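Local structure of Rho guanine nucleotide exchange factor TIAM2 (Mus musculus, 3A8P) at residues V11-W16 / E113-A118; H90-S95 / Y102-T107; R138-Q143 / C200-L205; F191-F196 / K214-A219. The protein activates the GTPase RAC1 by stimulating GDP-GTP exchange, and this piece of it is the PHCCEx domain, a protein- and membrane-binding module. All blocks are in the same frame, centred on the assembly; numbering follows the deposited sequence.

The four contacts show how chemistry follows position in a composite domain. Contacts 1 and 2 build the PH part: contact 2 is a buried hairpin held by backbone hydrogen bonds, while contact 1, partly buried, sets helix 109-130 on a neighbouring strand of the same sheet through a lysine, a tryptophan and two waters. They touch where Trp115 CB packs on Phe92 CZ, 3.8 Å away. Contacts 3 and 4 share helix 171-206 and lack hydrogen bonds across their segments. Contact 3, partly buried, joins that helix to helix 136-165 by aliphatic packing; contact 4, buried, docks the short helix 213-217 through methyl groups lying on rings. Contact 3 also touches contact 1, through Ser204 and Thr117.

Contact 1: residues V11-W16 / E113-A118; sequences VRKAGW and ENWVTA
Strand 13-16 and helix 113-118 run roughly antiparallel, their N-to-C directions 142° apart and their axes 9.6 Å from each other at closest approach, with Lys13 facing Ala118. Lys13 carries the contact. Its CG is anti to the backbone N (chi1 -166°); the extended chain carries CD and CE over one face of the Trp115 indole, and a bend at chi4 (-53°) turns NZ onto the five-membered ring. NZ stands 3.7 Å from the centroid of that ring, a cation-pi interaction, while CE sits almost on its normal as a CH-pi donor. CE also presses against Asn114 CB at 3.3 Å. The ammonium has polar company too: one water accepts from Lys13 NZ and from Asn114 ND2. A second water lies in the indole plane, accepting from Trp115 NE1 at 2.9 Å and donating to Trp16 O, so the indole is engaged at its N-H edge as well as over one face. One residue earlier, Arg12 CD comes within 3.2 Å of Ala118 O. Within the PH domain, Asp111 of helix 109-130 forms a salt bridge with Lys13, Trp115 reaches Val44, and strand 40-47 pairs with segment 11-16 through Leu46 and Val44.

Contact 2: residues H90-S95 / Y102-T107; sequences HVFCLS and YLFQAT
This contact is the antiparallel pairing of a beta hairpin, strands 91-95 and 101-105, in the curled sheet of the PH domain, which helix 109-130 caps at one end. Phe92 with Phe104 and Leu94 with Tyr102 are hydrogen-bonded pairs, each joined by two backbone bonds, the shortest being Tyr102 N to Leu94 O at 2.7 Å. Ala106 N adds one more to His90 O. Val91 with Gln105 and Cys93 with Leu103 are non-hydrogen-bonded pairs on the other face, where Leu103 CD2 meets Cys93 CB at 3.9 Å and Val91 CG1 at 4.1 Å. On the face with the aromatic residues, Phe92 CG lies between the backbone N and the carbonyl carbon (chi1 57°), and its ring leans over the partner strand. Phe104 CB sits over that ring, 3.4 Å from its centroid in a CH-pi contact. The two phenyl planes are tilted only 20° apart, but slid so far that they barely overlap. Ala106 CB lies 4.0 Å from Phe92 CE1 at the edge of that ring, and Leu94 CB meets the edge of the Phe104 ring at CE2. The chemistry is divided: backbone polar groups are paired across the hairpin and, on its outer sides, with Val82, Gln80, Lys20 and Phe18, while Phe92 and Leu94 present a nonpolar surface to Leu112 and Ile119 of helix 109-130, as Leu94 and Phe104 do to Leu72.

Contact 3: residues R138-Q143 / C200-L205; sequences RLLKSQ and CYLASL
Leu140 and Leu202 meet by sliding past each other in opposite directions, each reaching toward the opposing helix. Leu140 has CG anti to the carbonyl carbon (chi1 -64°), and with chi2 near 180° this carries CD1 across to the backbone of the partner helix, 3.6 Å from Leu202 N. Leu202 points back, and its branch carbon CG lies 3.4 Å from Leu140 CB, tighter than usual for two carbons. CD1 and CD2 of Leu202 both lie near that same CB, so the fork of Leu202 straddles the base of Leu140. Lighter contacts surround this pair. Leu140 CD1 approaches Tyr201 CB at 3.7 Å and Leu205 CD1 at 4.1 Å, while Leu140 CD2 lies at the edge of the Tyr201 ring. That ring leads away from the contact, and its hydroxyl is hydrogen-bonded to Ser77 O and to Arg197. Lys141 crosses Leu202 at about a right angle and touches it through its aliphatic part, with CG 4.0 Å from Leu202 CD2. The axes of segments 138-143 and 200-205 lie 9.8 Å apart and cross at -147°; this antiparallel pair joins helix 136-165 to the C-terminal part of helix 171-206, where segment 200-205 falls in the CC-Ex region. Across the segments no hydrogen bond forms, and the contact is apolar, with even Lys141 joining through its methylene CG alone.

Contact 4: residues F191-F196 / K214-A219; sequences FHMDLF and KSLLAA
Leu216 CG is anti to the backbone N (chi1 172°), as is Phe196 CG (chi1 -174°), and with Leu216 chi2 near 55° these torsions bring one leucine methyl over the face of the phenylalanine ring. The setting is the CC-Ex region, where the weakly bonded short helix 213-217 packs against the long helix 171-206, whose residues 171-198 are predicted to form a coiled coil. Leu216 is the central residue, and its two methyls divide the work. CD2 lies over the Phe196 ring, 3.9 Å from its centroid in a CH-pi contact, with Met193 SD 3.8 Å away. The Met193 chain, bent at chi2 and chi3, brings its sulfur and CE to that methyl and crosses Leu216 at about a right angle. CD1 rests instead against the helix backbone, 3.6 Å from His192 O. Phe239 of helix 236-245 touches both Leu216 and Met193, while Ile78 and Gln80 of strand 78-81 reach Met193 and Phe196, so the site also joins the PH sheet to the helical part. Three residues on from Leu216, Ala219 CB sits off-centre over one face of the His192 imidazole in a CH-pi contact, 3.7 Å from CG of that ring.

Contact 1: residues V11-W16 / E113-A118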
# COMPACT_ATOMS: atom_id res chain seq x y z
N VAL A 11 7.41 -22.39 -3.84
CA VAL A 11 6.39 -21.60 -4.51
C VAL A 11 5.05 -21.65 -3.80
O VAL A 11 4.49 -22.72 -3.58
CB VAL A 11 6.19 -22.07 -5.96
CG1 VAL A 11 4.93 -21.45 -6.55
CG2 VAL A 11 7.41 -21.69 -6.80
N ARG A 12 4.54 -20.47 -3.45
CA ARG A 12 3.26 -20.35 -2.76
C ARG A 12 2.13 -20.36 -3.78
O ARG A 12 1.04 -20.88 -3.53
CB ARG A 12 3.23 -19.05 -1.95
CG ARG A 12 1.88 -18.73 -1.31
CD ARG A 12 1.94 -17.39 -0.58
NE ARG A 12 2.77 -17.43 0.62
CZ ARG A 12 2.39 -17.94 1.78
NH1 ARG A 12 1.17 -18.45 1.91
NH2 ARG A 12 3.21 -17.94 2.82
N LYS A 13 2.39 -19.78 -4.95
CA LYS A 13 1.39 -19.72 -6.00
C LYS A 13 2.07 -19.41 -7.32
O LYS A 13 3.15 -18.80 -7.35
CB LYS A 13 0.36 -18.63 -5.70
CG LYS A 13 -0.87 -18.74 -6.57
CD LYS A 13 -1.88 -17.66 -6.26
CE LYS A 13 -3.22 -17.98 -6.90
NZ LYS A 13 -3.10 -18.24 -8.36
N ALA A 14 1.44 -19.81 -8.42
CA ALA A 14 1.98 -19.59 -9.75
C ALA A 14 0.84 -19.55 -10.77
O ALA A 14 -0.16 -20.23 -10.60
CB ALA A 14 2.96 -20.71 -10.10
N GLY A 15 1.00 -18.75 -11.82
CA GLY A 15 -0.05 -18.68 -12.82
C GLY A 15 0.14 -17.53 -13.79
O GLY A 15 0.92 -16.62 -13.52
N TRP A 16 -0.57 -17.58 -14.91
CA TRP A 16 -0.48 -16.53 -15.92
C TRP A 16 -1.09 -15.24 -15.42
O TRP A 16 -2.16 -15.24 -14.81
CB TRP A 16 -1.20 -16.93 -17.21
CG TRP A 16 -0.54 -18.00 -18.02
CD1 TRP A 16 -0.94 -19.29 -18.18
CD2 TRP A 16 0.63 -17.84 -18.84
NE1 TRP A 16 -0.11 -19.95 -19.05
CE2 TRP A 16 0.87 -19.09 -19.47
CE3 TRP A 16 1.49 -16.77 -19.10
CZ2 TRP A 16 1.94 -19.29 -20.34
CZ3 TRP A 16 2.56 -16.98 -19.98
CH2 TRP A 16 2.77 -18.23 -20.59
N GLU A 113 -8.75 -13.46 -6.25
CA GLU A 113 -8.81 -13.61 -4.80
C GLU A 113 -7.69 -14.49 -4.29
O GLU A 113 -7.13 -14.24 -3.22
CB GLU A 113 -10.16 -14.20 -4.38
CG GLU A 113 -11.32 -13.24 -4.51
CD GLU A 113 -12.66 -13.92 -4.37
OE1 GLU A 113 -12.75 -14.87 -3.56
OE2 GLU A 113 -13.62 -13.51 -5.05
N ASN A 114 -7.35 -15.53 -5.05
CA ASN A 114 -6.28 -16.42 -4.63
C ASN A 114 -4.93 -15.69 -4.62
O ASN A 114 -4.11 -15.93 -3.73
CB ASN A 114 -6.21 -17.65 -5.55
CG ASN A 114 -7.39 -18.60 -5.35
OD1 ASN A 114 -8.01 -18.60 -4.29
ND2 ASN A 114 -7.68 -19.42 -6.35
N TRP A 115 -4.72 -14.81 -5.60
CA TRP A 115 -3.47 -14.04 -5.69
C TRP A 115 -3.36 -13.04 -4.55
O TRP A 115 -2.31 -12.91 -3.91
CB TRP A 115 -3.41 -13.28 -7.02
CG TRP A 115 -2.80 -14.08 -8.14
CD1 TRP A 115 -3.45 -14.61 -9.21
CD2 TRP A 115 -1.42 -14.44 -8.27
NE1 TRP A 115 -2.55 -15.28 -10.02
CE2 TRP A 115 -1.30 -15.20 -9.47
CE3 TRP A 115 -0.27 -14.21 -7.50
CZ2 TRP A 115 -0.08 -15.72 -9.91
CZ3 TRP A 115 0.95 -14.73 -7.95
CH2 TRP A 115 1.03 -15.47 -9.14
N VAL A 116 -4.45 -12.33 -4.29
CA VAL A 116 -4.48 -11.35 -3.22
C VAL A 116 -4.19 -12.05 -1.89
O VAL A 116 -3.38 -11.58 -1.10
CB VAL A 116 -5.85 -10.63 -3.14
CG1 VAL A 116 -5.97 -9.84 -1.83
CG2 VAL A 116 -6.00 -9.70 -4.32
N THR A 117 -4.86 -13.17 -1.66
CA THR A 117 -4.68 -13.92 -0.42
C THR A 117 -3.23 -14.39 -0.29
O THR A 117 -2.61 -14.27 0.77
CB THR A 117 -5.62 -15.15 -0.38
OG1 THR A 117 -6.98 -14.72 -0.38
CG2 THR A 117 -5.35 -16.01 0.87
N ALA A 118 -2.69 -14.92 -1.39
CA ALA A 118 -1.32 -15.42 -1.42
C ALA A 118 -0.29 -14.33 -1.10
O ALA A 118 0.57 -14.51 -0.24
CB ALA A 118 -1.02 -16.06 -2.81
O HOH W 1 -6.10 -19.39 -8.72
O HOH W 2 -3.05 -16.49 -12.56

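Contact 2: residues H90-S95 / Y102-T107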
# COMPACT_ATOMS: atom_id res chain seq x y z
N HIS A 90 -11.12 -8.63 -13.62
CA HIS A 90 -10.16 -9.39 -12.82
C HIS A 90 -8.83 -8.68 -12.60
O HIS A 90 -7.79 -9.31 -12.40
CB HIS A 90 -9.94 -10.76 -13.47
CG HIS A 90 -11.22 -11.42 -13.90
ND1 HIS A 90 -11.33 -12.13 -15.07
CD2 HIS A 90 -12.45 -11.43 -13.33
CE1 HIS A 90 -12.58 -12.55 -15.22
NE2 HIS A 90 -13.27 -12.13 -14.17
N VAL A 91 -8.87 -7.35 -12.62
CA VAL A 91 -7.66 -6.57 -12.40
C VAL A 91 -7.44 -6.34 -10.90
O VAL A 91 -8.40 -6.16 -10.15
CB VAL A 91 -7.77 -5.17 -13.07
CG1 VAL A 91 -6.57 -4.31 -12.65
CG2 VAL A 91 -7.83 -5.30 -14.59
N PHE A 92 -6.19 -6.40 -10.47
CA PHE A 92 -5.87 -6.09 -9.08
C PHE A 92 -4.63 -5.21 -9.09
O PHE A 92 -3.88 -5.18 -10.08
CB PHE A 92 -5.68 -7.32 -8.18
CG PHE A 92 -4.63 -8.30 -8.62
CD1 PHE A 92 -4.96 -9.35 -9.49
CD2 PHE A 92 -3.35 -8.26 -8.07
CE1 PHE A 92 -4.03 -10.35 -9.78
CE2 PHE A 92 -2.41 -9.26 -8.35
CZ PHE A 92 -2.75 -10.31 -9.21
N CYS A 93 -4.41 -4.50 -7.99
CA CYS A 93 -3.32 -3.56 -7.90
C CYS A 93 -2.40 -3.76 -6.71
O CYS A 93 -2.85 -3.83 -5.57
CB CYS A 93 -3.91 -2.14 -7.86
SG CYS A 93 -2.71 -0.80 -7.94
N LEU A 94 -1.11 -3.86 -6.98
CA LEU A 94 -0.13 -4.01 -5.91
C LEU A 94 0.71 -2.75 -5.77
O LEU A 94 1.26 -2.24 -6.74
CB LEU A 94 0.80 -5.20 -6.17
CG LEU A 94 1.80 -5.46 -5.02
CD1 LEU A 94 2.12 -6.94 -4.95
CD2 LEU A 94 3.07 -4.63 -5.22
N SER A 95 0.77 -2.24 -4.54
CA SER A 95 1.59 -1.08 -4.25
C SER A 95 2.62 -1.59 -3.24
O SER A 95 2.25 -2.14 -2.20
CB SER A 95 0.75 0.07 -3.66
OG SER A 95 -0.07 -0.34 -2.58
N TYR A 102 1.58 -1.22 -9.23
CA TYR A 102 1.48 -2.12 -10.38
C TYR A 102 0.08 -2.66 -10.58
O TYR A 102 -0.69 -2.82 -9.63
CB TYR A 102 2.42 -3.32 -10.17
CG TYR A 102 3.86 -2.95 -9.90
CD1 TYR A 102 4.75 -2.71 -10.94
CD2 TYR A 102 4.32 -2.82 -8.59
CE1 TYR A 102 6.07 -2.35 -10.69
CE2 TYR A 102 5.63 -2.47 -8.33
CZ TYR A 102 6.50 -2.23 -9.38
OH TYR A 102 7.80 -1.87 -9.11
N LEU A 103 -0.25 -2.95 -11.83
CA LEU A 103 -1.54 -3.52 -12.18
C LEU A 103 -1.31 -4.95 -12.66
O LEU A 103 -0.29 -5.24 -13.28
CB LEU A 103 -2.22 -2.71 -13.28
CG LEU A 103 -2.75 -1.34 -12.86
CD1 LEU A 103 -3.44 -0.69 -14.05
CD2 LEU A 103 -3.73 -1.48 -11.69
N PHE A 104 -2.26 -5.82 -12.34
CA PHE A 104 -2.23 -7.22 -12.74
C PHE A 104 -3.64 -7.61 -13.16
O PHE A 104 -4.62 -7.05 -12.68
CB PHE A 104 -1.84 -8.12 -11.56
CG PHE A 104 -0.40 -8.01 -11.14
CD1 PHE A 104 0.59 -8.72 -11.81
CD2 PHE A 104 -0.04 -7.21 -10.06
CE1 PHE A 104 1.92 -8.65 -11.41
CE2 PHE A 104 1.29 -7.13 -9.65
CZ PHE A 104 2.27 -7.85 -10.32
N GLN A 105 -3.75 -8.58 -14.06
CA GLN A 105 -5.06 -9.07 -14.46
C GLN A 105 -5.04 -10.57 -14.32
O GLN A 105 -4.29 -11.26 -15.03
CB GLN A 105 -5.40 -8.70 -15.91
CG GLN A 105 -6.67 -9.42 -16.39
CD GLN A 105 -7.08 -9.05 -17.80
OE1 GLN A 105 -6.24 -8.81 -18.66
NE2 GLN A 105 -8.39 -9.03 -18.04
N ALA A 106 -5.83 -11.08 -13.39
CA ALA A 106 -5.91 -12.51 -13.14
C ALA A 106 -6.75 -13.16 -14.24
O ALA A 106 -7.20 -12.48 -15.16
CB ALA A 106 -6.53 -12.76 -11.79
N THR A 107 -6.98 -14.46 -14.13
CA THR A 107 -7.75 -15.18 -15.15
C THR A 107 -9.22 -15.30 -14.78
O THR A 107 -10.03 -15.73 -15.60
CB THR A 107 -7.19 -16.59 -15.37
OG1 THR A 107 -7.42 -17.39 -14.20
CG2 THR A 107 -5.69 -16.53 -15.65

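Contact 3: residues R138-Q143 / C200-L205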
# COMPACT_ATOMS: atom_id res chain seq x y z
N ARG A 138 -1.71 -12.98 16.12
CA ARG A 138 -1.60 -12.24 17.37
C ARG A 138 -0.74 -10.99 17.20
O ARG A 138 -1.04 -9.95 17.78
CB ARG A 138 -0.99 -13.12 18.46
CG ARG A 138 -0.93 -12.47 19.83
CD ARG A 138 -0.18 -13.37 20.80
NE ARG A 138 -0.27 -12.88 22.18
CZ ARG A 138 0.36 -13.44 23.21
NH1 ARG A 138 1.14 -14.50 23.02
NH2 ARG A 138 0.22 -12.93 24.43
N LEU A 139 0.32 -11.10 16.41
CA LEU A 139 1.19 -9.96 16.17
C LEU A 139 0.40 -8.88 15.41
O LEU A 139 0.46 -7.70 15.75
CB LEU A 139 2.42 -10.39 15.35
CG LEU A 139 3.27 -9.26 14.76
CD1 LEU A 139 3.83 -8.38 15.88
CD2 LEU A 139 4.40 -9.85 13.92
N LEU A 140 -0.35 -9.31 14.39
CA LEU A 140 -1.15 -8.39 13.59
C LEU A 140 -2.18 -7.66 14.43
O LEU A 140 -2.36 -6.45 14.31
CB LEU A 140 -1.85 -9.14 12.46
CG LEU A 140 -0.94 -9.77 11.41
CD1 LEU A 140 -1.80 -10.42 10.32
CD2 LEU A 140 -0.03 -8.72 10.81
N LYS A 141 -2.87 -8.41 15.29
CA LYS A 141 -3.88 -7.82 16.16
C LYS A 141 -3.24 -6.85 17.15
O LYS A 141 -3.78 -5.78 17.43
CB LYS A 141 -4.65 -8.91 16.90
CG LYS A 141 -5.59 -9.67 16.00
CD LYS A 141 -6.43 -10.66 16.78
CE LYS A 141 -7.48 -11.30 15.89
NZ LYS A 141 -8.32 -12.28 16.63
N SER A 142 -2.08 -7.24 17.66
CA SER A 142 -1.37 -6.39 18.61
C SER A 142 -1.00 -5.09 17.90
O SER A 142 -1.09 -4.01 18.48
CB SER A 142 -0.11 -7.11 19.11
OG SER A 142 0.57 -6.32 20.07
N GLN A 143 -0.58 -5.20 16.65
CA GLN A 143 -0.21 -4.03 15.87
C GLN A 143 -1.39 -3.09 15.65
O GLN A 143 -1.26 -1.87 15.83
CB GLN A 143 0.36 -4.45 14.51
CG GLN A 143 1.78 -4.96 14.55
CD GLN A 143 2.78 -3.88 14.89
OE1 GLN A 143 2.88 -3.45 16.03
NE2 GLN A 143 3.52 -3.43 13.89
N CYS A 200 -5.57 -5.91 6.16
CA CYS A 200 -5.56 -6.68 4.92
C CYS A 200 -4.90 -8.02 5.19
O CYS A 200 -5.41 -9.06 4.76
CB CYS A 200 -4.78 -5.95 3.83
SG CYS A 200 -5.60 -4.53 3.06
N TYR A 201 -3.78 -8.01 5.90
CA TYR A 201 -3.07 -9.25 6.21
C TYR A 201 -3.97 -10.15 7.06
O TYR A 201 -4.15 -11.33 6.76
CB TYR A 201 -1.75 -8.96 6.95
CG TYR A 201 -0.71 -8.21 6.11
CD1 TYR A 201 -0.98 -7.85 4.78
CD2 TYR A 201 0.52 -7.85 6.66
CE1 TYR A 201 -0.04 -7.16 4.02
CE2 TYR A 201 1.47 -7.15 5.90
CZ TYR A 201 1.18 -6.81 4.58
OH TYR A 201 2.11 -6.12 3.83
N LEU A 202 -4.55 -9.59 8.12
CA LEU A 202 -5.44 -10.37 8.98
C LEU A 202 -6.61 -10.97 8.21
O LEU A 202 -6.95 -12.14 8.40
CB LEU A 202 -5.99 -9.49 10.11
CG LEU A 202 -5.11 -9.38 11.37
CD1 LEU A 202 -5.56 -8.17 12.20
CD2 LEU A 202 -5.21 -10.68 12.17
N ALA A 203 -7.24 -10.18 7.34
CA ALA A 203 -8.37 -10.68 6.59
C ALA A 203 -7.96 -11.81 5.67
O ALA A 203 -8.66 -12.81 5.56
CB ALA A 203 -9.01 -9.55 5.78
N SER A 204 -6.81 -11.66 5.01
CA SER A 204 -6.34 -12.69 4.10
C SER A 204 -5.95 -13.98 4.81
O SER A 204 -6.07 -15.06 4.24
CB SER A 204 -5.17 -12.18 3.25
OG SER A 204 -5.65 -11.35 2.20
N LEU A 205 -5.47 -13.88 6.05
CA LEU A 205 -5.09 -15.07 6.80
C LEU A 205 -6.30 -15.77 7.41
O LEU A 205 -6.27 -16.97 7.65
CB LEU A 205 -4.11 -14.73 7.92
CG LEU A 205 -2.64 -14.44 7.59
CD1 LEU A 205 -1.87 -14.27 8.88
CD2 LEU A 205 -2.05 -15.57 6.76

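Contact 4: residues F191-F196 / K214-A219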
# COMPACT_ATOMS: atom_id res chain seq x y z
N PHE A 191 0.03 6.06 9.97
CA PHE A 191 -0.57 5.13 10.92
C PHE A 191 -1.82 4.50 10.34
O PHE A 191 -2.04 3.30 10.49
CB PHE A 191 -0.91 5.82 12.26
CG PHE A 191 0.30 6.30 13.02
CD1 PHE A 191 1.49 5.57 13.00
CD2 PHE A 191 0.25 7.48 13.75
CE1 PHE A 191 2.62 6.02 13.70
CE2 PHE A 191 1.37 7.94 14.46
CZ PHE A 191 2.56 7.21 14.43
N HIS A 192 -2.64 5.32 9.67
CA HIS A 192 -3.86 4.83 9.04
C HIS A 192 -3.51 3.85 7.93
O HIS A 192 -4.22 2.87 7.71
CB HIS A 192 -4.67 5.99 8.45
CG HIS A 192 -5.50 6.72 9.45
ND1 HIS A 192 -6.67 6.20 9.96
CD2 HIS A 192 -5.35 7.93 10.03
CE1 HIS A 192 -7.20 7.06 10.81
NE2 HIS A 192 -6.42 8.12 10.88
N MET A 193 -2.42 4.12 7.22
CA MET A 193 -2.00 3.26 6.13
C MET A 193 -1.54 1.91 6.70
O MET A 193 -1.91 0.85 6.19
CB MET A 193 -0.88 3.92 5.31
CG MET A 193 -0.45 3.15 4.07
SD MET A 193 -1.78 2.84 2.88
CE MET A 193 -2.19 4.54 2.39
N ASP A 194 -0.75 1.96 7.77
CA ASP A 194 -0.27 0.74 8.41
C ASP A 194 -1.45 -0.04 8.97
O ASP A 194 -1.49 -1.27 8.88
CB ASP A 194 0.72 1.06 9.53
CG ASP A 194 2.07 1.56 9.00
OD1 ASP A 194 2.48 1.11 7.91
OD2 ASP A 194 2.72 2.38 9.68
N LEU A 195 -2.42 0.66 9.56
CA LEU A 195 -3.59 0.00 10.12
C LEU A 195 -4.35 -0.75 9.02
O LEU A 195 -4.77 -1.90 9.21
CB LEU A 195 -4.51 1.03 10.79
CG LEU A 195 -5.81 0.50 11.42
CD1 LEU A 195 -5.47 -0.52 12.49
CD2 LEU A 195 -6.60 1.65 12.03
N PHE A 196 -4.52 -0.11 7.87
CA PHE A 196 -5.23 -0.73 6.75
C PHE A 196 -4.47 -1.98 6.28
O PHE A 196 -5.07 -3.04 6.05
CB PHE A 196 -5.36 0.26 5.59
CG PHE A 196 -6.19 -0.25 4.45
CD1 PHE A 196 -7.58 -0.23 4.52
CD2 PHE A 196 -5.59 -0.75 3.30
CE1 PHE A 196 -8.36 -0.70 3.45
CE2 PHE A 196 -6.36 -1.22 2.23
CZ PHE A 196 -7.74 -1.19 2.31
N LYS A 214 -12.57 2.72 1.22
CA LYS A 214 -13.16 4.05 1.35
C LYS A 214 -12.87 4.63 2.73
O LYS A 214 -12.73 5.85 2.87
CB LYS A 214 -14.67 3.98 1.15
CG LYS A 214 -15.09 3.50 -0.21
CD LYS A 214 -14.61 4.46 -1.29
CE LYS A 214 -15.29 4.14 -2.62
NZ LYS A 214 -16.76 4.12 -2.43
N SER A 215 -12.78 3.76 3.73
CA SER A 215 -12.52 4.20 5.10
C SER A 215 -11.09 4.74 5.24
O SER A 215 -10.84 5.64 6.04
CB SER A 215 -12.73 3.03 6.08
OG SER A 215 -14.06 2.52 5.98
N LEU A 216 -10.16 4.18 4.47
CA LEU A 216 -8.79 4.66 4.50
C LEU A 216 -8.67 6.00 3.74
O LEU A 216 -8.00 6.92 4.19
CB LEU A 216 -7.85 3.64 3.87
CG LEU A 216 -6.40 4.09 3.67
CD1 LEU A 216 -5.79 4.59 4.98
CD2 LEU A 216 -5.59 2.94 3.11
N LEU A 217 -9.34 6.10 2.60
CA LEU A 217 -9.26 7.33 1.82
C LEU A 217 -9.87 8.53 2.53
O LEU A 217 -9.59 9.68 2.18
CB LEU A 217 -9.91 7.12 0.45
CG LEU A 217 -9.12 6.18 -0.47
CD1 LEU A 217 -9.81 6.09 -1.83
CD2 LEU A 217 -7.70 6.71 -0.64
N ALA A 218 -10.68 8.27 3.55
CA ALA A 218 -11.30 9.34 4.31
C ALA A 218 -10.25 10.01 5.20
O ALA A 218 -10.49 11.08 5.73
CB ALA A 218 -12.42 8.77 5.17
N ALA A 219 -9.10 9.36 5.34
CA ALA A 219 -8.01 9.88 6.18
C ALA A 219 -6.96 10.67 5.38
O ALA A 219 -6.03 11.24 5.94
CB ALA A 219 -7.33 8.71 6.91